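Local coordinates for mercuric reductase (Metallosphaera sedula, PDB 4YWO), which probably reduces mercuric ions to elemental mercury with electrons from NADPH, using bound FAD as its cofactor, at residues Leu168-Arg173 and Gln191-Met196; Gly415-Ala420 and Glu442-Val447. One frame throughout, in Å; residues are numbered along the deposited sequence.

Interaction 1 of 2, residues Leu168-Arg173 and Gln191-Met196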
loop_
_atom_site.group_PDB
_atom_site.type_symbol
_atom_site.label_atom_id
_atom_site.label_comp_id
_atom_site.label_asym_id
_atom_site.label_seq_id
_atom_site.Cartn_x
_atom_site.Cartn_y
_atom_site.Cartn_z
ATOM N N LEU A 168 6.143 -13.475 22.888
ATOM C CA LEU A 168 6.196 -12.011 22.851
ATOM C C LEU A 168 6.830 -11.316 24.072
ATOM O O LEU A 168 7.191 -10.148 24.015
ATOM C CB LEU A 168 4.832 -11.462 22.502
ATOM C CG LEU A 168 4.278 -11.834 21.113
ATOM C CD1 LEU A 168 2.777 -11.560 20.973
ATOM C CD2 LEU A 168 5.107 -11.146 20.027
ATOM N N SER A 169 6.871 -12.019 25.198
ATOM C CA SER A 169 7.530 -11.547 26.397
ATOM C C SER A 169 8.403 -12.676 26.951
ATOM O O SER A 169 8.115 -13.220 28.049
ATOM C CB SER A 169 6.502 -11.178 27.433
ATOM O OG SER A 169 5.684 -10.172 26.998
ATOM N N PRO A 170 9.435 -13.079 26.237
ATOM C CA PRO A 170 10.281 -14.210 26.628
ATOM C C PRO A 170 10.989 -14.026 27.943
ATOM O O PRO A 170 11.440 -12.917 28.239
ATOM C CB PRO A 170 11.299 -14.322 25.494
ATOM C CG PRO A 170 11.301 -12.956 24.833
ATOM C CD PRO A 170 9.876 -12.461 24.950
ATOM N N ASP A 171 11.026 -15.115 28.725
ATOM C CA ASP A 171 11.644 -15.059 30.023
ATOM C C ASP A 171 13.165 -15.088 29.973
ATOM O O ASP A 171 13.835 -14.707 30.988
ATOM C CB ASP A 171 11.120 -16.234 30.884
ATOM C CG ASP A 171 11.438 -17.642 30.345
ATOM O OD1 ASP A 171 12.069 -17.996 29.333
ATOM O OD2 ASP A 171 11.082 -18.553 31.104
ATOM N N ARG A 172 13.726 -15.494 28.855
ATOM C CA ARG A 172 15.137 -15.662 28.699
ATOM C C ARG A 172 15.547 -15.644 27.275
ATOM O O ARG A 172 14.736 -15.763 26.379
ATOM C CB ARG A 172 15.562 -16.977 29.309
ATOM C CG ARG A 172 15.215 -18.187 28.491
ATOM C CD ARG A 172 15.070 -19.460 29.340
ATOM N NE ARG A 172 15.005 -20.651 28.539
ATOM C CZ ARG A 172 13.869 -21.158 28.027
ATOM N NH1 ARG A 172 12.724 -20.602 28.253
ATOM N NH2 ARG A 172 13.900 -22.260 27.342
ATOM N N ARG A 173 16.814 -15.536 27.074
ATOM C CA ARG A 173 17.379 -15.579 25.758
ATOM C C ARG A 173 17.552 -17.005 25.373
ATOM O O ARG A 173 18.104 -17.832 26.125
ATOM C CB ARG A 173 18.719 -14.895 25.747
ATOM C CG ARG A 173 18.469 -13.438 25.958
ATOM C CD ARG A 173 19.749 -12.709 26.172
ATOM N NE ARG A 173 20.485 -12.557 24.931
ATOM C CZ ARG A 173 21.363 -11.632 24.822
ATOM N NH1 ARG A 173 21.591 -10.861 25.870
ATOM N NH2 ARG A 173 22.040 -11.513 23.688
ATOM N N GLN A 191 10.027 -16.243 11.422
ATOM C CA GLN A 191 10.819 -15.211 10.860
ATOM C C GLN A 191 11.324 -14.240 11.941
ATOM O O GLN A 191 12.462 -13.874 11.926
ATOM C CB GLN A 191 10.047 -14.424 9.800
ATOM C CG GLN A 191 10.904 -13.304 9.247
ATOM C CD GLN A 191 10.232 -12.638 8.009
ATOM O OE1 GLN A 191 9.723 -11.507 8.192
ATOM N NE2 GLN A 191 10.646 -13.073 6.871
ATOM N N MET A 192 10.495 -13.869 12.907
ATOM C CA MET A 192 10.834 -13.017 13.964
ATOM C C MET A 192 12.046 -13.566 14.732
ATOM O O MET A 192 13.056 -12.857 14.860
ATOM C CB MET A 192 9.679 -12.854 14.945
ATOM C CG MET A 192 9.849 -11.927 16.139
ATOM S SD MET A 192 8.550 -12.124 17.378
ATOM C CE MET A 192 7.046 -11.727 16.444
ATOM N N TYR A 193 11.978 -14.854 15.144
ATOM C CA TYR A 193 13.080 -15.379 15.985
ATOM C C TYR A 193 14.260 -15.689 15.174
ATOM O O TYR A 193 15.404 -15.435 15.611
ATOM C CB TYR A 193 12.544 -16.606 16.782
ATOM C CG TYR A 193 11.947 -16.219 18.127
ATOM C CD1 TYR A 193 10.762 -15.485 18.272
ATOM C CD2 TYR A 193 12.637 -16.492 19.334
ATOM C CE1 TYR A 193 10.294 -15.036 19.522
ATOM C CE2 TYR A 193 12.144 -16.113 20.534
ATOM C CZ TYR A 193 11.004 -15.396 20.671
ATOM O OH TYR A 193 10.565 -14.982 21.880
ATOM N N SER A 194 14.115 -16.143 13.930
ATOM C CA SER A 194 15.320 -16.337 13.094
ATOM C C SER A 194 16.093 -15.049 12.870
ATOM O O SER A 194 17.338 -15.018 12.900
ATOM C CB SER A 194 14.975 -17.052 11.812
ATOM O OG SER A 194 14.180 -16.284 10.962
ATOM N N ARG A 195 15.393 -13.940 12.804
ATOM C CA ARG A 195 16.000 -12.595 12.602
ATOM C C ARG A 195 16.554 -12.051 13.919
ATOM O O ARG A 195 17.000 -10.916 14.035
ATOM C CB ARG A 195 14.995 -11.652 11.923
ATOM C CG ARG A 195 14.740 -12.030 10.504
ATOM C CD ARG A 195 13.790 -11.015 9.852
ATOM N NE ARG A 195 13.711 -11.226 8.402
ATOM C CZ ARG A 195 13.250 -10.297 7.520
ATOM N NH1 ARG A 195 12.697 -9.204 7.969
ATOM N NH2 ARG A 195 13.398 -10.592 6.224
ATOM N N MET A 196 16.338 -12.846 14.987
ATOM C CA MET A 196 17.031 -12.559 16.305
ATOM C C MET A 196 18.151 -13.527 16.621
ATOM O O MET A 196 18.455 -13.705 17.834
ATOM C CB MET A 196 16.052 -12.456 17.375
ATOM C CG MET A 196 15.105 -11.357 17.071
ATOM S SD MET A 196 13.846 -11.203 18.229
ATOM C CE MET A 196 12.867 -9.865 17.414
#
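Tyr193 reaches across to Pro170 with its hydroxyl, while the methyl end of Met192 meets Leu168. Tyr193 can be followed from its root: CB does not point at the loop, and a first torsion of -90° swings the ring towards it. The CD1-CE1 side of the ring then passes the neighbouring Met192, whose SD is 4.0 Å from Tyr193 CE1, and only OH makes the crossing. That oxygen lies against the proline ring, with Pro170 CB and CG each 3.7 Å from Tyr193 OH and CD slightly farther away, and the two side chains meet at a slant. The hydroxyl is also hydrogen-bonded to the carbonyl O of Ala167, just before the loop, which fixes its position and satisfies its buried polar end.

Met192 starts towards the loop and runs extended to SD before bending at chi3 (-60°), and Leu168 turns a branch back to receive it although its CB faces away. Leu168 CD2 meets Met192 CE at 4.1 Å, the chains crossing at about a right angle. No hydrogen bond spans the segments; the contact is van der Waals packing, one methyl pair and one hydroxyl against a proline, burying 130 Å². Met64 of helix 58-78 also touches Met192, and Phe89 of helix 87-110 packs on Pro170.

Leu168 comes within about 4 Å of the FAD, so the contact borders the flavin pocket. The loop leads into strand 176-180, the first of the beta-alpha-beta unit 176-180, 184-194, 199-203, within a parallel sheet whose strands lie in the order 231-233, 199-203, 176-180, 260-263, consistent with the Rossmann-type NADPH domain of this reductase family.

Interaction 2 of 2, residues Gly415-Ala420 and Glu442-Val447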
loop_
_atom_site.group_PDB
_atom_site.type_symbol
_atom_site.label_atom_id
_atom_site.label_comp_id
_atom_site.label_asym_id
_atom_site.label_seq_id
_atom_site.Cartn_x
_atom_site.Cartn_y
_atom_site.Cartn_z
ATOM N N GLY A 415 -6.344 -3.736 0.504
ATOM C CA GLY A 415 -7.589 -3.069 0.687
ATOM C C GLY A 415 -8.164 -2.550 -0.647
ATOM O O GLY A 415 -9.403 -2.515 -0.780
ATOM N N GLU A 416 -7.312 -2.178 -1.585
ATOM C CA GLU A 416 -7.823 -1.899 -2.935
ATOM C C GLU A 416 -8.519 -3.092 -3.517
ATOM O O GLU A 416 -9.629 -2.953 -4.119
ATOM C CB GLU A 416 -6.726 -1.388 -3.839
ATOM C CG GLU A 416 -7.149 -1.068 -5.237
ATOM C CD GLU A 416 -6.096 -0.571 -6.221
ATOM O OE1 GLU A 416 -4.972 -0.143 -5.812
ATOM O OE2 GLU A 416 -6.344 -0.720 -7.474
ATOM N N ALA A 417 -7.940 -4.269 -3.346
ATOM C CA ALA A 417 -8.578 -5.492 -3.836
ATOM C C ALA A 417 -9.888 -5.795 -3.128
ATOM O O ALA A 417 -10.850 -6.153 -3.818
ATOM C CB ALA A 417 -7.614 -6.690 -3.722
ATOM N N ALA A 418 -9.914 -5.607 -1.797
ATOM C CA ALA A 418 -11.177 -5.765 -1.090
ATOM C C ALA A 418 -12.282 -4.851 -1.584
ATOM O O ALA A 418 -13.416 -5.272 -1.791
ATOM C CB ALA A 418 -10.948 -5.580 0.372
ATOM N N LEU A 419 -11.939 -3.601 -1.853
ATOM C CA LEU A 419 -12.924 -2.642 -2.307
ATOM C C LEU A 419 -13.384 -3.030 -3.687
ATOM O O LEU A 419 -14.616 -2.983 -3.991
ATOM C CB LEU A 419 -12.305 -1.250 -2.274
ATOM C CG LEU A 419 -13.245 -0.085 -2.517
ATOM C CD1 LEU A 419 -14.238 0.039 -1.391
ATOM C CD2 LEU A 419 -12.483 1.238 -2.697
ATOM N N ALA A 420 -12.444 -3.440 -4.559
ATOM C CA ALA A 420 -12.803 -3.896 -5.923
ATOM C C ALA A 420 -13.792 -5.040 -5.815
ATOM O O ALA A 420 -14.821 -5.073 -6.544
ATOM C CB ALA A 420 -11.570 -4.327 -6.665
ATOM N N GLU A 442 0.415 -1.095 -8.409
ATOM C CA GLU A 442 -0.011 -1.196 -9.804
ATOM C C GLU A 442 0.061 -2.607 -10.340
ATOM O O GLU A 442 -0.594 -2.875 -11.394
ATOM C CB GLU A 442 0.760 -0.364 -10.819
ATOM C CG GLU A 442 1.555 0.730 -10.385
ATOM C CD GLU A 442 2.599 1.099 -11.422
ATOM O OE1 GLU A 442 2.260 1.611 -12.515
ATOM O OE2 GLU A 442 3.791 0.961 -11.149
ATOM N N SER A 443 0.630 -3.557 -9.572
ATOM C CA SER A 443 0.505 -4.997 -9.891
ATOM C C SER A 443 -0.953 -5.458 -9.974
ATOM O O SER A 443 -1.252 -6.371 -10.751
ATOM C CB SER A 443 1.254 -5.868 -8.908
ATOM O OG SER A 443 0.653 -5.760 -7.631
ATOM N N LEU A 444 -1.888 -4.815 -9.299
ATOM C CA LEU A 444 -3.328 -5.151 -9.422
ATOM C C LEU A 444 -3.834 -4.851 -10.832
ATOM O O LEU A 444 -4.577 -5.616 -11.389
ATOM C CB LEU A 444 -4.166 -4.382 -8.388
ATOM C CG LEU A 444 -3.819 -4.815 -6.961
ATOM C CD1 LEU A 444 -4.549 -3.902 -5.993
ATOM C CD2 LEU A 444 -4.286 -6.228 -6.679
ATOM N N ARG A 445 -3.367 -3.753 -11.417
ATOM C CA ARG A 445 -3.789 -3.427 -12.772
ATOM C C ARG A 445 -3.003 -4.292 -13.771
ATOM O O ARG A 445 -3.566 -4.727 -14.750
ATOM C CB ARG A 445 -3.596 -1.903 -13.016
ATOM C CG ARG A 445 -3.909 -1.441 -14.451
ATOM C CD ARG A 445 -3.984 0.109 -14.566
ATOM N NE ARG A 445 -4.357 0.438 -15.923
ATOM C CZ ARG A 445 -3.542 0.373 -16.948
ATOM N NH1 ARG A 445 -2.260 0.005 -16.806
ATOM N NH2 ARG A 445 -4.048 0.667 -18.132
ATOM N N LEU A 446 -1.745 -4.617 -13.489
ATOM C CA LEU A 446 -0.990 -5.449 -14.410
ATOM C C LEU A 446 -1.512 -6.805 -14.493
ATOM O O LEU A 446 -1.588 -7.426 -15.642
ATOM C CB LEU A 446 0.478 -5.476 -13.995
ATOM C CG LEU A 446 1.251 -4.147 -14.069
ATOM C CD1 LEU A 446 2.583 -4.252 -13.375
ATOM C CD2 LEU A 446 1.347 -3.727 -15.556
ATOM N N VAL A 447 -1.935 -7.392 -13.379
ATOM C CA VAL A 447 -2.554 -8.698 -13.506
ATOM C C VAL A 447 -3.895 -8.648 -14.199
ATOM O O VAL A 447 -4.299 -9.604 -14.888
ATOM C CB VAL A 447 -2.610 -9.455 -12.133
ATOM C CG1 VAL A 447 -3.621 -8.885 -11.186
ATOM C CG2 VAL A 447 -2.811 -10.963 -12.291
#
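Residues 415-420 and 442-447 are both helical, and their backbones come closest at Ala417 and Leu444, whose CA atoms are 7.7 Å apart. Each turn is closed by its own backbone bonds, such as Ala420 N to Glu416 O and Val447 N to Ser443 O. No hydrogen bond joins the two helices; Leu444 makes the crossing.

Leu444 is the wedge between them. Its first torsion (-65°), with CG anti to the carbonyl carbon, carries the branch across. CD1 rests over the face of the Glu416 carboxylate, 3.7 Å from Glu416 CD and nearly as close to both oxygens, and it also covers the aliphatic CB and CG. Glu416 is fully extended (chi2 -179°), so that its atoms from CB to the carboxylate run past Leu444 CD1, the two side chains antiparallel. Leu444 CD1 also comes to 4.3 Å from Ala417 N, and CD2 is turned to Ala417, 4.5 Å from Ala417 CB. The acid end is not left to the leucine: Glu416 OE2 is hydrogen-bonded to His435 NE2, which gives this buried carboxylate a polar partner.

Both helices lie on the antiparallel sheet of the dimerisation domain. Ala417 and Ala418 rest on Val354 of strand 350-355, whereas Ser443 and Val447 pack on strands 368-374 and 390-396. Helix 414-422 also touches the second subunit, with Glu416 against Gly415 and Ala420 against Leu419 of that neighbouring subunit.

In the fold
From the N terminus, the chain lays down strand 16-21 and the helices 51-56 and 58-78 that border the FAD. Interaction 1 then closes a short loop, bringing residues 191-196 back to 168-173 after strand 176-180. Strands 199-203, 231-233 and 260-263 complete the parallel sheet begun by 176-180, and helix 314-330 follows before the antiparallel sheet. Interaction 2 closes a second loop near the C terminus, enclosing helix 427-431. The loops run in series, neither nesting nor crossing. The contacts' centres lie 34 Å apart, their nearest atoms about 19 Å, without touching: one ties the loop after helix 164-168 to the end of helix 184-194, beside the flavin; the other joins two helices of the dimerisation domain.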